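Local coordinates for putative periplasmic protein (Salmonella enterica, PDB 3OE3), which is a periplasmic inhibitor of C-type lysozymes, probably protecting the bacterium's cell wall against host lysozyme, at residues Q3-T11 against E19-A27; T62-E73 against E76-S87. All coordinates share one frame; numbering follows the deposited sequence.

Contact 1: Q3-T11 against E19-A27; sequences QEISKSIYT and EVIYVNTEA
Tyr10 and Tyr22 reach for each other from opposite directions, and the hydroxyl of Tyr22 donates to that of Tyr10, OH to OH 2.8 Å. Val20 serves both rings: its CG2 lies 3.8 Å from CE1 of Tyr10, while CG1 covers one face of the Tyr22 ring near the rim. The same ring receives Ser8 OG at its edge, in plane, 3.6 Å from CE2. On the opposite face of the sheet, Lys7 crosses Ile21 and Glu19. Its CG stands anti to the backbone N (chi1 171°), and a bend at chi3 brings NZ to Glu19 OE2 in a 3.2 Å salt bridge, the nitrogen lying above the carboxylate plane. Both charged groups also bind the backbone of Met40 of the second subunit, so the pair is tied into the interface with that subunit. Strands 5-12 and 16-24 form the first antiparallel hairpin of the eight-stranded barrel, with Ser6-Tyr22 and Ser8-Val20 as hydrogen-bonded pairs; Ser8 N to Val20 O, for instance, measures 2.8 Å. On the face that carries Lys7, Ile5 crosses Ile21 closely, CG2 to CG2 3.5 Å, and runs alongside its partner Val23. Beyond the paired strands the extended side chain of Glu4 takes over: OE2 accepts from Glu26 N at 2.8 Å through its anti lone pair, and a water donates to both OE2 and Glu26 OE1, bridging two neighbouring carboxylates. OE1 of Glu4 is held instead by Tyr31 and Asn29 of the second subunit.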
# COMPACT_ATOMS: atom_id res chain seq x y z
N GLN C 3 5.25 9.90 -10.60
CA GLN C 3 4.02 10.49 -11.12
C GLN C 3 2.77 9.63 -10.83
O GLN C 3 1.66 10.14 -10.92
CB GLN C 3 4.13 10.73 -12.63
CG GLN C 3 5.27 11.68 -13.05
CD GLN C 3 4.94 13.16 -12.81
OE1 GLN C 3 3.84 13.62 -13.09
NE2 GLN C 3 5.92 13.90 -12.29
N GLU C 4 2.96 8.36 -10.49
CA GLU C 4 1.82 7.45 -10.40
C GLU C 4 1.45 7.03 -8.97
O GLU C 4 0.33 6.58 -8.73
CB GLU C 4 2.06 6.18 -11.22
CG GLU C 4 2.15 6.44 -12.70
CD GLU C 4 2.25 5.17 -13.52
OE1 GLU C 4 3.25 4.43 -13.36
OE2 GLU C 4 1.34 4.92 -14.34
N ILE C 5 2.39 7.16 -8.05
CA ILE C 5 2.13 6.74 -6.68
C ILE C 5 2.42 7.89 -5.73
O ILE C 5 3.44 8.59 -5.86
CB ILE C 5 2.94 5.48 -6.29
CG1 ILE C 5 2.76 4.37 -7.33
CG2 ILE C 5 2.48 4.95 -4.94
CD1 ILE C 5 2.92 2.98 -6.75
N SER C 6 1.51 8.13 -4.80
CA SER C 6 1.69 9.20 -3.83
C SER C 6 1.12 8.77 -2.49
O SER C 6 0.32 7.85 -2.41
CB SER C 6 1.01 10.50 -4.31
OG SER C 6 -0.37 10.30 -4.56
N LYS C 7 1.57 9.43 -1.43
CA LYS C 7 1.08 9.12 -0.10
C LYS C 7 0.37 10.33 0.47
O LYS C 7 0.91 11.45 0.44
CB LYS C 7 2.22 8.73 0.83
CG LYS C 7 1.78 8.61 2.30
CD LYS C 7 2.94 8.43 3.26
CE LYS C 7 3.51 7.04 3.19
NZ LYS C 7 4.46 6.75 4.31
N SER C 8 -0.83 10.11 1.00
CA SER C 8 -1.59 11.16 1.66
C SER C 8 -1.73 10.82 3.13
O SER C 8 -1.95 9.66 3.49
CB SER C 8 -2.98 11.28 1.06
OG SER C 8 -2.93 11.88 -0.22
N ILE C 9 -1.60 11.83 3.97
CA ILE C 9 -1.80 11.63 5.40
C ILE C 9 -3.01 12.46 5.84
O ILE C 9 -3.11 13.65 5.51
CB ILE C 9 -0.53 12.00 6.19
CG1 ILE C 9 0.62 11.08 5.76
CG2 ILE C 9 -0.77 11.94 7.69
CD1 ILE C 9 1.88 11.24 6.56
N TYR C 10 -3.95 11.83 6.56
CA TYR C 10 -5.18 12.49 6.99
C TYR C 10 -5.21 12.56 8.50
O TYR C 10 -4.84 11.60 9.18
CB TYR C 10 -6.41 11.69 6.54
CG TYR C 10 -6.69 11.66 5.05
CD1 TYR C 10 -6.04 10.73 4.23
CD2 TYR C 10 -7.63 12.51 4.48
CE1 TYR C 10 -6.30 10.69 2.88
CE2 TYR C 10 -7.88 12.46 3.10
CZ TYR C 10 -7.20 11.55 2.32
OH TYR C 10 -7.45 11.48 0.95
N THR C 11 -5.66 13.70 9.03
CA THR C 11 -5.99 13.81 10.44
C THR C 11 -7.47 13.51 10.61
O THR C 11 -8.31 14.09 9.91
CB THR C 11 -5.66 15.21 11.00
OG1 THR C 11 -5.99 16.21 10.02
CG2 THR C 11 -4.18 15.30 11.31
N GLU C 19 -2.97 6.95 6.96
CA GLU C 19 -2.16 7.01 5.75
C GLU C 19 -2.91 6.32 4.60
O GLU C 19 -3.48 5.25 4.78
CB GLU C 19 -0.84 6.25 5.94
CG GLU C 19 0.29 7.02 6.58
CD GLU C 19 1.61 6.27 6.47
OE1 GLU C 19 1.64 5.16 5.89
OE2 GLU C 19 2.62 6.81 6.97
N VAL C 20 -2.88 6.93 3.43
CA VAL C 20 -3.37 6.27 2.23
C VAL C 20 -2.31 6.39 1.14
O VAL C 20 -1.76 7.47 0.92
CB VAL C 20 -4.70 6.88 1.73
CG1 VAL C 20 -5.24 6.05 0.55
CG2 VAL C 20 -5.75 6.94 2.86
N ILE C 21 -2.01 5.27 0.49
CA ILE C 21 -1.21 5.29 -0.72
C ILE C 21 -2.17 5.30 -1.89
O ILE C 21 -3.01 4.41 -2.01
CB ILE C 21 -0.29 4.06 -0.84
CG1 ILE C 21 0.65 3.93 0.36
CG2 ILE C 21 0.52 4.13 -2.12
CD1 ILE C 21 1.62 5.06 0.51
N TYR C 22 -2.09 6.33 -2.74
CA TYR C 22 -2.92 6.37 -3.92
C TYR C 22 -2.09 6.02 -5.15
O TYR C 22 -0.97 6.51 -5.30
CB TYR C 22 -3.52 7.77 -4.10
CG TYR C 22 -4.60 8.11 -3.08
CD1 TYR C 22 -5.84 7.50 -3.15
CD2 TYR C 22 -4.38 9.06 -2.09
CE1 TYR C 22 -6.84 7.82 -2.24
CE2 TYR C 22 -5.39 9.40 -1.18
CZ TYR C 22 -6.62 8.76 -1.26
OH TYR C 22 -7.65 9.06 -0.38
N VAL C 23 -2.66 5.18 -6.01
CA VAL C 23 -2.06 4.81 -7.28
C VAL C 23 -2.95 5.37 -8.38
O VAL C 23 -4.13 5.05 -8.46
CB VAL C 23 -1.95 3.29 -7.44
CG1 VAL C 23 -1.32 2.92 -8.81
CG2 VAL C 23 -1.15 2.70 -6.28
N ASN C 24 -2.38 6.24 -9.20
CA ASN C 24 -3.13 6.82 -10.30
C ASN C 24 -2.30 6.63 -11.55
O ASN C 24 -1.34 7.36 -11.75
CB ASN C 24 -3.36 8.30 -10.03
CG ASN C 24 -4.38 8.54 -8.94
OD1 ASN C 24 -5.56 8.27 -9.13
ND2 ASN C 24 -3.92 9.03 -7.80
N THR C 25 -2.67 5.65 -12.37
CA THR C 25 -1.79 5.27 -13.48
C THR C 25 -1.88 6.30 -14.60
O THR C 25 -2.84 7.08 -14.67
CB THR C 25 -2.11 3.86 -14.05
OG1 THR C 25 -3.31 3.90 -14.82
CG2 THR C 25 -2.26 2.82 -12.92
N GLU C 26 -0.87 6.30 -15.45
CA GLU C 26 -0.81 7.21 -16.58
C GLU C 26 -2.05 7.13 -17.46
O GLU C 26 -2.49 8.14 -18.02
CB GLU C 26 0.44 6.92 -17.40
CG GLU C 26 1.72 7.02 -16.59
CD GLU C 26 2.92 6.46 -17.32
OE1 GLU C 26 2.82 5.34 -17.87
OE2 GLU C 26 3.97 7.14 -17.34
N ALA C 27 -2.63 5.93 -17.58
CA ALA C 27 -3.80 5.73 -18.43
C ALA C 27 -5.11 6.08 -17.71
O ALA C 27 -6.18 6.02 -18.31
CB ALA C 27 -3.85 4.30 -18.94
O HOH W 1 1.78 3.34 -16.47
O HOH W 2 -1.02 9.05 -7.00

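Contact 2: T62-E73 against E76-S87; sequences TYKLYTKGKTAE and EGDDKPVLSNCS
The last hairpin of the barrel, strand 71-76 against the bulged strand 80-88, carries the regular pairing of this contact, and the tight Lys68-Thr71 type II' turn joins it to strand 64-68. Near that turn, Ala72 and Cys86 form an antiparallel hydrogen-bonded pair. Ala72 N reaches Cys86 O at 2.9 Å from above the carbonyl plane, whereas the return bond from Cys86 N approaches Ala72 O almost head-on. Ala72 CB and Cys86 CB lie 4.2 Å apart. The sulfur of Cys86 continues into the disulfide with Cys12, cross-linking the last strand to the first. Where strand 80-88 turns its corner, a side chain replaces the regular pairing: Glu73, bent at chi2 (-83°), swings its carboxylate over the backbone so that OE1 accepts from Asn85 N at 3.0 Å, the donor lying well out of the carboxylate plane. The side-chain ND2 of Asn85 is hydrogen-bonded to Asn13 OD1. At the other end of the contact, Tyr63 and Glu76 point the same way, ring and carboxylate nearly parallel (14° apart), with Tyr63 CE1 3.8 Å from Glu76 OE1; Val82 CG2 comes in at the ring edge. Asp79 and Tyr66 cross at about a right angle and share a water, which donates to Asp79 OD1 and is bonded only weakly to Tyr66 OH. Thr62 closes this end in two ways. A second water donates to Thr62 O and Gly77 O, and the threonine hydroxyl, set between its backbone N and carbonyl carbon (chi1 65°), accepts from Gly77 N, with Thr62 OG1 and Gly77 N 2.8 Å apart.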
# COMPACT_ATOMS: atom_id res chain seq x y z
N THR C 62 -14.49 -5.74 3.97
CA THR C 62 -15.62 -4.87 3.66
C THR C 62 -15.28 -3.40 3.84
O THR C 62 -16.16 -2.55 3.85
CB THR C 62 -16.85 -5.21 4.53
OG1 THR C 62 -16.55 -4.94 5.90
CG2 THR C 62 -17.23 -6.69 4.37
N TYR C 63 -13.99 -3.08 3.95
CA TYR C 63 -13.57 -1.69 4.01
C TYR C 63 -13.96 -0.94 2.75
O TYR C 63 -13.76 -1.43 1.64
CB TYR C 63 -12.05 -1.57 4.22
CG TYR C 63 -11.56 -2.12 5.54
CD1 TYR C 63 -11.95 -1.53 6.75
CD2 TYR C 63 -10.70 -3.20 5.59
CE1 TYR C 63 -11.49 -2.01 7.95
CE2 TYR C 63 -10.25 -3.71 6.80
CZ TYR C 63 -10.65 -3.11 7.98
OH TYR C 63 -10.21 -3.61 9.18
N LYS C 64 -14.51 0.25 2.95
CA LYS C 64 -14.72 1.20 1.87
C LYS C 64 -14.23 2.58 2.31
O LYS C 64 -14.42 3.01 3.47
CB LYS C 64 -16.19 1.23 1.46
CG LYS C 64 -16.67 -0.05 0.80
CD LYS C 64 -18.13 0.07 0.36
CE LYS C 64 -18.54 -1.09 -0.54
NZ LYS C 64 -18.18 -2.41 0.05
N LEU C 65 -13.58 3.27 1.39
CA LEU C 65 -12.99 4.56 1.65
C LEU C 65 -13.72 5.56 0.77
O LEU C 65 -13.71 5.46 -0.47
CB LEU C 65 -11.48 4.53 1.30
CG LEU C 65 -10.73 5.86 1.34
CD1 LEU C 65 -10.65 6.36 2.78
CD2 LEU C 65 -9.32 5.72 0.71
N TYR C 66 -14.41 6.50 1.40
CA TYR C 66 -15.16 7.49 0.66
C TYR C 66 -14.45 8.82 0.75
O TYR C 66 -14.21 9.32 1.85
CB TYR C 66 -16.58 7.62 1.21
CG TYR C 66 -17.37 6.35 1.09
CD1 TYR C 66 -18.16 6.11 -0.02
CD2 TYR C 66 -17.30 5.37 2.07
CE1 TYR C 66 -18.88 4.94 -0.14
CE2 TYR C 66 -18.02 4.20 1.95
CZ TYR C 66 -18.81 3.99 0.84
OH TYR C 66 -19.53 2.82 0.73
N THR C 67 -14.12 9.41 -0.39
CA THR C 67 -13.39 10.66 -0.37
C THR C 67 -14.05 11.71 -1.25
O THR C 67 -14.69 11.38 -2.26
CB THR C 67 -11.92 10.48 -0.80
OG1 THR C 67 -11.81 10.53 -2.23
CG2 THR C 67 -11.35 9.15 -0.29
N LYS C 68 -13.90 12.96 -0.84
CA LYS C 68 -14.50 14.10 -1.50
C LYS C 68 -13.59 15.28 -1.24
O LYS C 68 -13.47 15.73 -0.10
CB LYS C 68 -15.88 14.37 -0.90
CG LYS C 68 -16.64 15.52 -1.54
CD LYS C 68 -17.03 15.19 -2.96
CE LYS C 68 -17.77 16.36 -3.61
NZ LYS C 68 -18.95 16.77 -2.80
N GLY C 69 -12.94 15.79 -2.28
CA GLY C 69 -11.99 16.87 -2.12
C GLY C 69 -10.86 16.48 -1.17
O GLY C 69 -10.14 15.50 -1.40
N LYS C 70 -10.73 17.23 -0.09
CA LYS C 70 -9.66 17.00 0.89
C LYS C 70 -10.12 16.10 2.01
O LYS C 70 -9.35 15.83 2.94
CB LYS C 70 -9.21 18.33 1.50
CG LYS C 70 -8.70 19.34 0.49
CD LYS C 70 -8.32 20.62 1.19
CE LYS C 70 -8.11 21.74 0.19
NZ LYS C 70 -8.60 23.02 0.74
N THR C 71 -11.37 15.65 1.96
CA THR C 71 -11.95 14.93 3.07
C THR C 71 -12.12 13.45 2.76
O THR C 71 -12.11 13.03 1.60
CB THR C 71 -13.30 15.53 3.50
OG1 THR C 71 -14.32 15.18 2.55
CG2 THR C 71 -13.20 17.05 3.62
N ALA C 72 -12.28 12.65 3.81
CA ALA C 72 -12.40 11.21 3.62
C ALA C 72 -13.07 10.58 4.84
O ALA C 72 -13.06 11.15 5.94
CB ALA C 72 -11.04 10.58 3.38
N GLU C 73 -13.61 9.38 4.63
CA GLU C 73 -14.21 8.60 5.69
C GLU C 73 -13.89 7.14 5.40
O GLU C 73 -14.04 6.70 4.26
CB GLU C 73 -15.74 8.77 5.70
CG GLU C 73 -16.23 10.21 5.76
CD GLU C 73 -16.27 10.75 7.18
OE1 GLU C 73 -16.14 9.95 8.12
OE2 GLU C 73 -16.44 11.98 7.35
N GLU C 76 -16.54 0.17 7.44
CA GLU C 76 -16.54 -1.26 7.17
C GLU C 76 -17.97 -1.75 7.33
O GLU C 76 -18.81 -1.05 7.90
CB GLU C 76 -15.63 -1.99 8.17
CG GLU C 76 -16.04 -1.80 9.62
CD GLU C 76 -15.05 -2.41 10.61
OE1 GLU C 76 -14.26 -3.29 10.21
OE2 GLU C 76 -15.06 -2.00 11.79
N GLY C 77 -18.24 -2.95 6.83
CA GLY C 77 -19.56 -3.54 6.98
C GLY C 77 -20.66 -2.62 6.50
O GLY C 77 -20.57 -2.00 5.44
N ASP C 78 -21.73 -2.53 7.29
CA ASP C 78 -22.87 -1.69 6.96
C ASP C 78 -22.60 -0.24 7.33
O ASP C 78 -23.29 0.32 8.19
CB ASP C 78 -24.13 -2.20 7.67
CG ASP C 78 -25.35 -1.36 7.35
OD1 ASP C 78 -25.36 -0.67 6.31
OD2 ASP C 78 -26.32 -1.39 8.15
N ASP C 79 -21.61 0.35 6.67
CA ASP C 79 -21.22 1.74 6.94
C ASP C 79 -20.91 2.00 8.41
O ASP C 79 -21.23 3.06 8.95
CB ASP C 79 -22.28 2.72 6.41
CG ASP C 79 -22.40 2.68 4.89
OD1 ASP C 79 -21.41 2.33 4.21
OD2 ASP C 79 -23.51 2.99 4.38
N LYS C 80 -20.30 1.02 9.07
CA LYS C 80 -19.80 1.20 10.43
C LYS C 80 -18.51 2.02 10.40
O LYS C 80 -17.56 1.65 9.73
CB LYS C 80 -19.53 -0.16 11.06
CG LYS C 80 -19.02 -0.07 12.49
CD LYS C 80 -18.90 -1.43 13.14
CE LYS C 80 -18.54 -1.30 14.61
NZ LYS C 80 -18.48 -2.63 15.30
N PRO C 81 -18.49 3.15 11.12
CA PRO C 81 -17.31 4.04 11.11
C PRO C 81 -16.06 3.33 11.60
O PRO C 81 -16.09 2.61 12.60
CB PRO C 81 -17.71 5.15 12.09
CG PRO C 81 -19.20 5.14 12.10
CD PRO C 81 -19.58 3.70 11.94
N VAL C 82 -14.96 3.55 10.88
CA VAL C 82 -13.66 3.08 11.32
C VAL C 82 -12.79 4.30 11.64
O VAL C 82 -12.27 4.43 12.75
CB VAL C 82 -12.99 2.21 10.27
CG1 VAL C 82 -11.60 1.79 10.73
CG2 VAL C 82 -13.86 0.99 9.98
N LEU C 83 -12.67 5.20 10.67
CA LEU C 83 -12.01 6.48 10.88
C LEU C 83 -12.90 7.55 10.28
O LEU C 83 -13.35 7.41 9.15
CB LEU C 83 -10.61 6.48 10.24
CG LEU C 83 -9.57 5.59 10.90
CD1 LEU C 83 -8.35 5.48 10.01
CD2 LEU C 83 -9.19 6.13 12.28
N SER C 84 -13.17 8.62 11.05
CA SER C 84 -14.23 9.57 10.68
C SER C 84 -13.71 10.99 10.59
O SER C 84 -12.74 11.35 11.26
CB SER C 84 -15.37 9.53 11.70
OG SER C 84 -15.98 8.25 11.80
N ASN C 85 -14.36 11.79 9.75
CA ASN C 85 -14.04 13.20 9.61
C ASN C 85 -12.56 13.39 9.33
O ASN C 85 -11.88 14.19 9.96
CB ASN C 85 -14.47 13.97 10.86
CG ASN C 85 -14.33 15.47 10.72
OD1 ASN C 85 -14.50 16.04 9.63
ND2 ASN C 85 -14.01 16.13 11.82
N CYS C 86 -12.05 12.64 8.36
CA CYS C 86 -10.64 12.75 8.00
C CYS C 86 -10.41 13.90 7.02
O CYS C 86 -11.20 14.11 6.11
CB CYS C 86 -10.15 11.44 7.37
SG CYS C 86 -10.28 10.02 8.50
N SER C 87 -9.34 14.65 7.23
CA SER C 87 -8.98 15.69 6.26
C SER C 87 -7.50 15.60 5.98
O SER C 87 -6.73 15.26 6.88
CB SER C 87 -9.31 17.09 6.79
OG SER C 87 -10.70 17.33 6.73
O HOH W 3 -18.57 -1.31 3.49
O HOH W 4 -21.80 3.92 1.99

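Overall arrangement
Contact 1 and contact 2 lie on opposite sides of the chain's centre, their own centres about 16 Å apart, yet they meet where strands 5-12 and 80-88 run side by side and close the barrel, close to the disulfide of contact 2. There Thr11 N probably hydrogen-bonds to Ser87 O at 2.9 Å, and the Tyr10 ring packs on contact 2, its CE2 3.7 Å from Ala72 CB. The two contacts differ in their surroundings: 3-11/19-27 borders the second subunit, whereas 62-73/76-87 touches no other chain of the assembly. One sodium ion lies about 4 Å from the Glu4 side chain and another about 6 Å from that of Asn85.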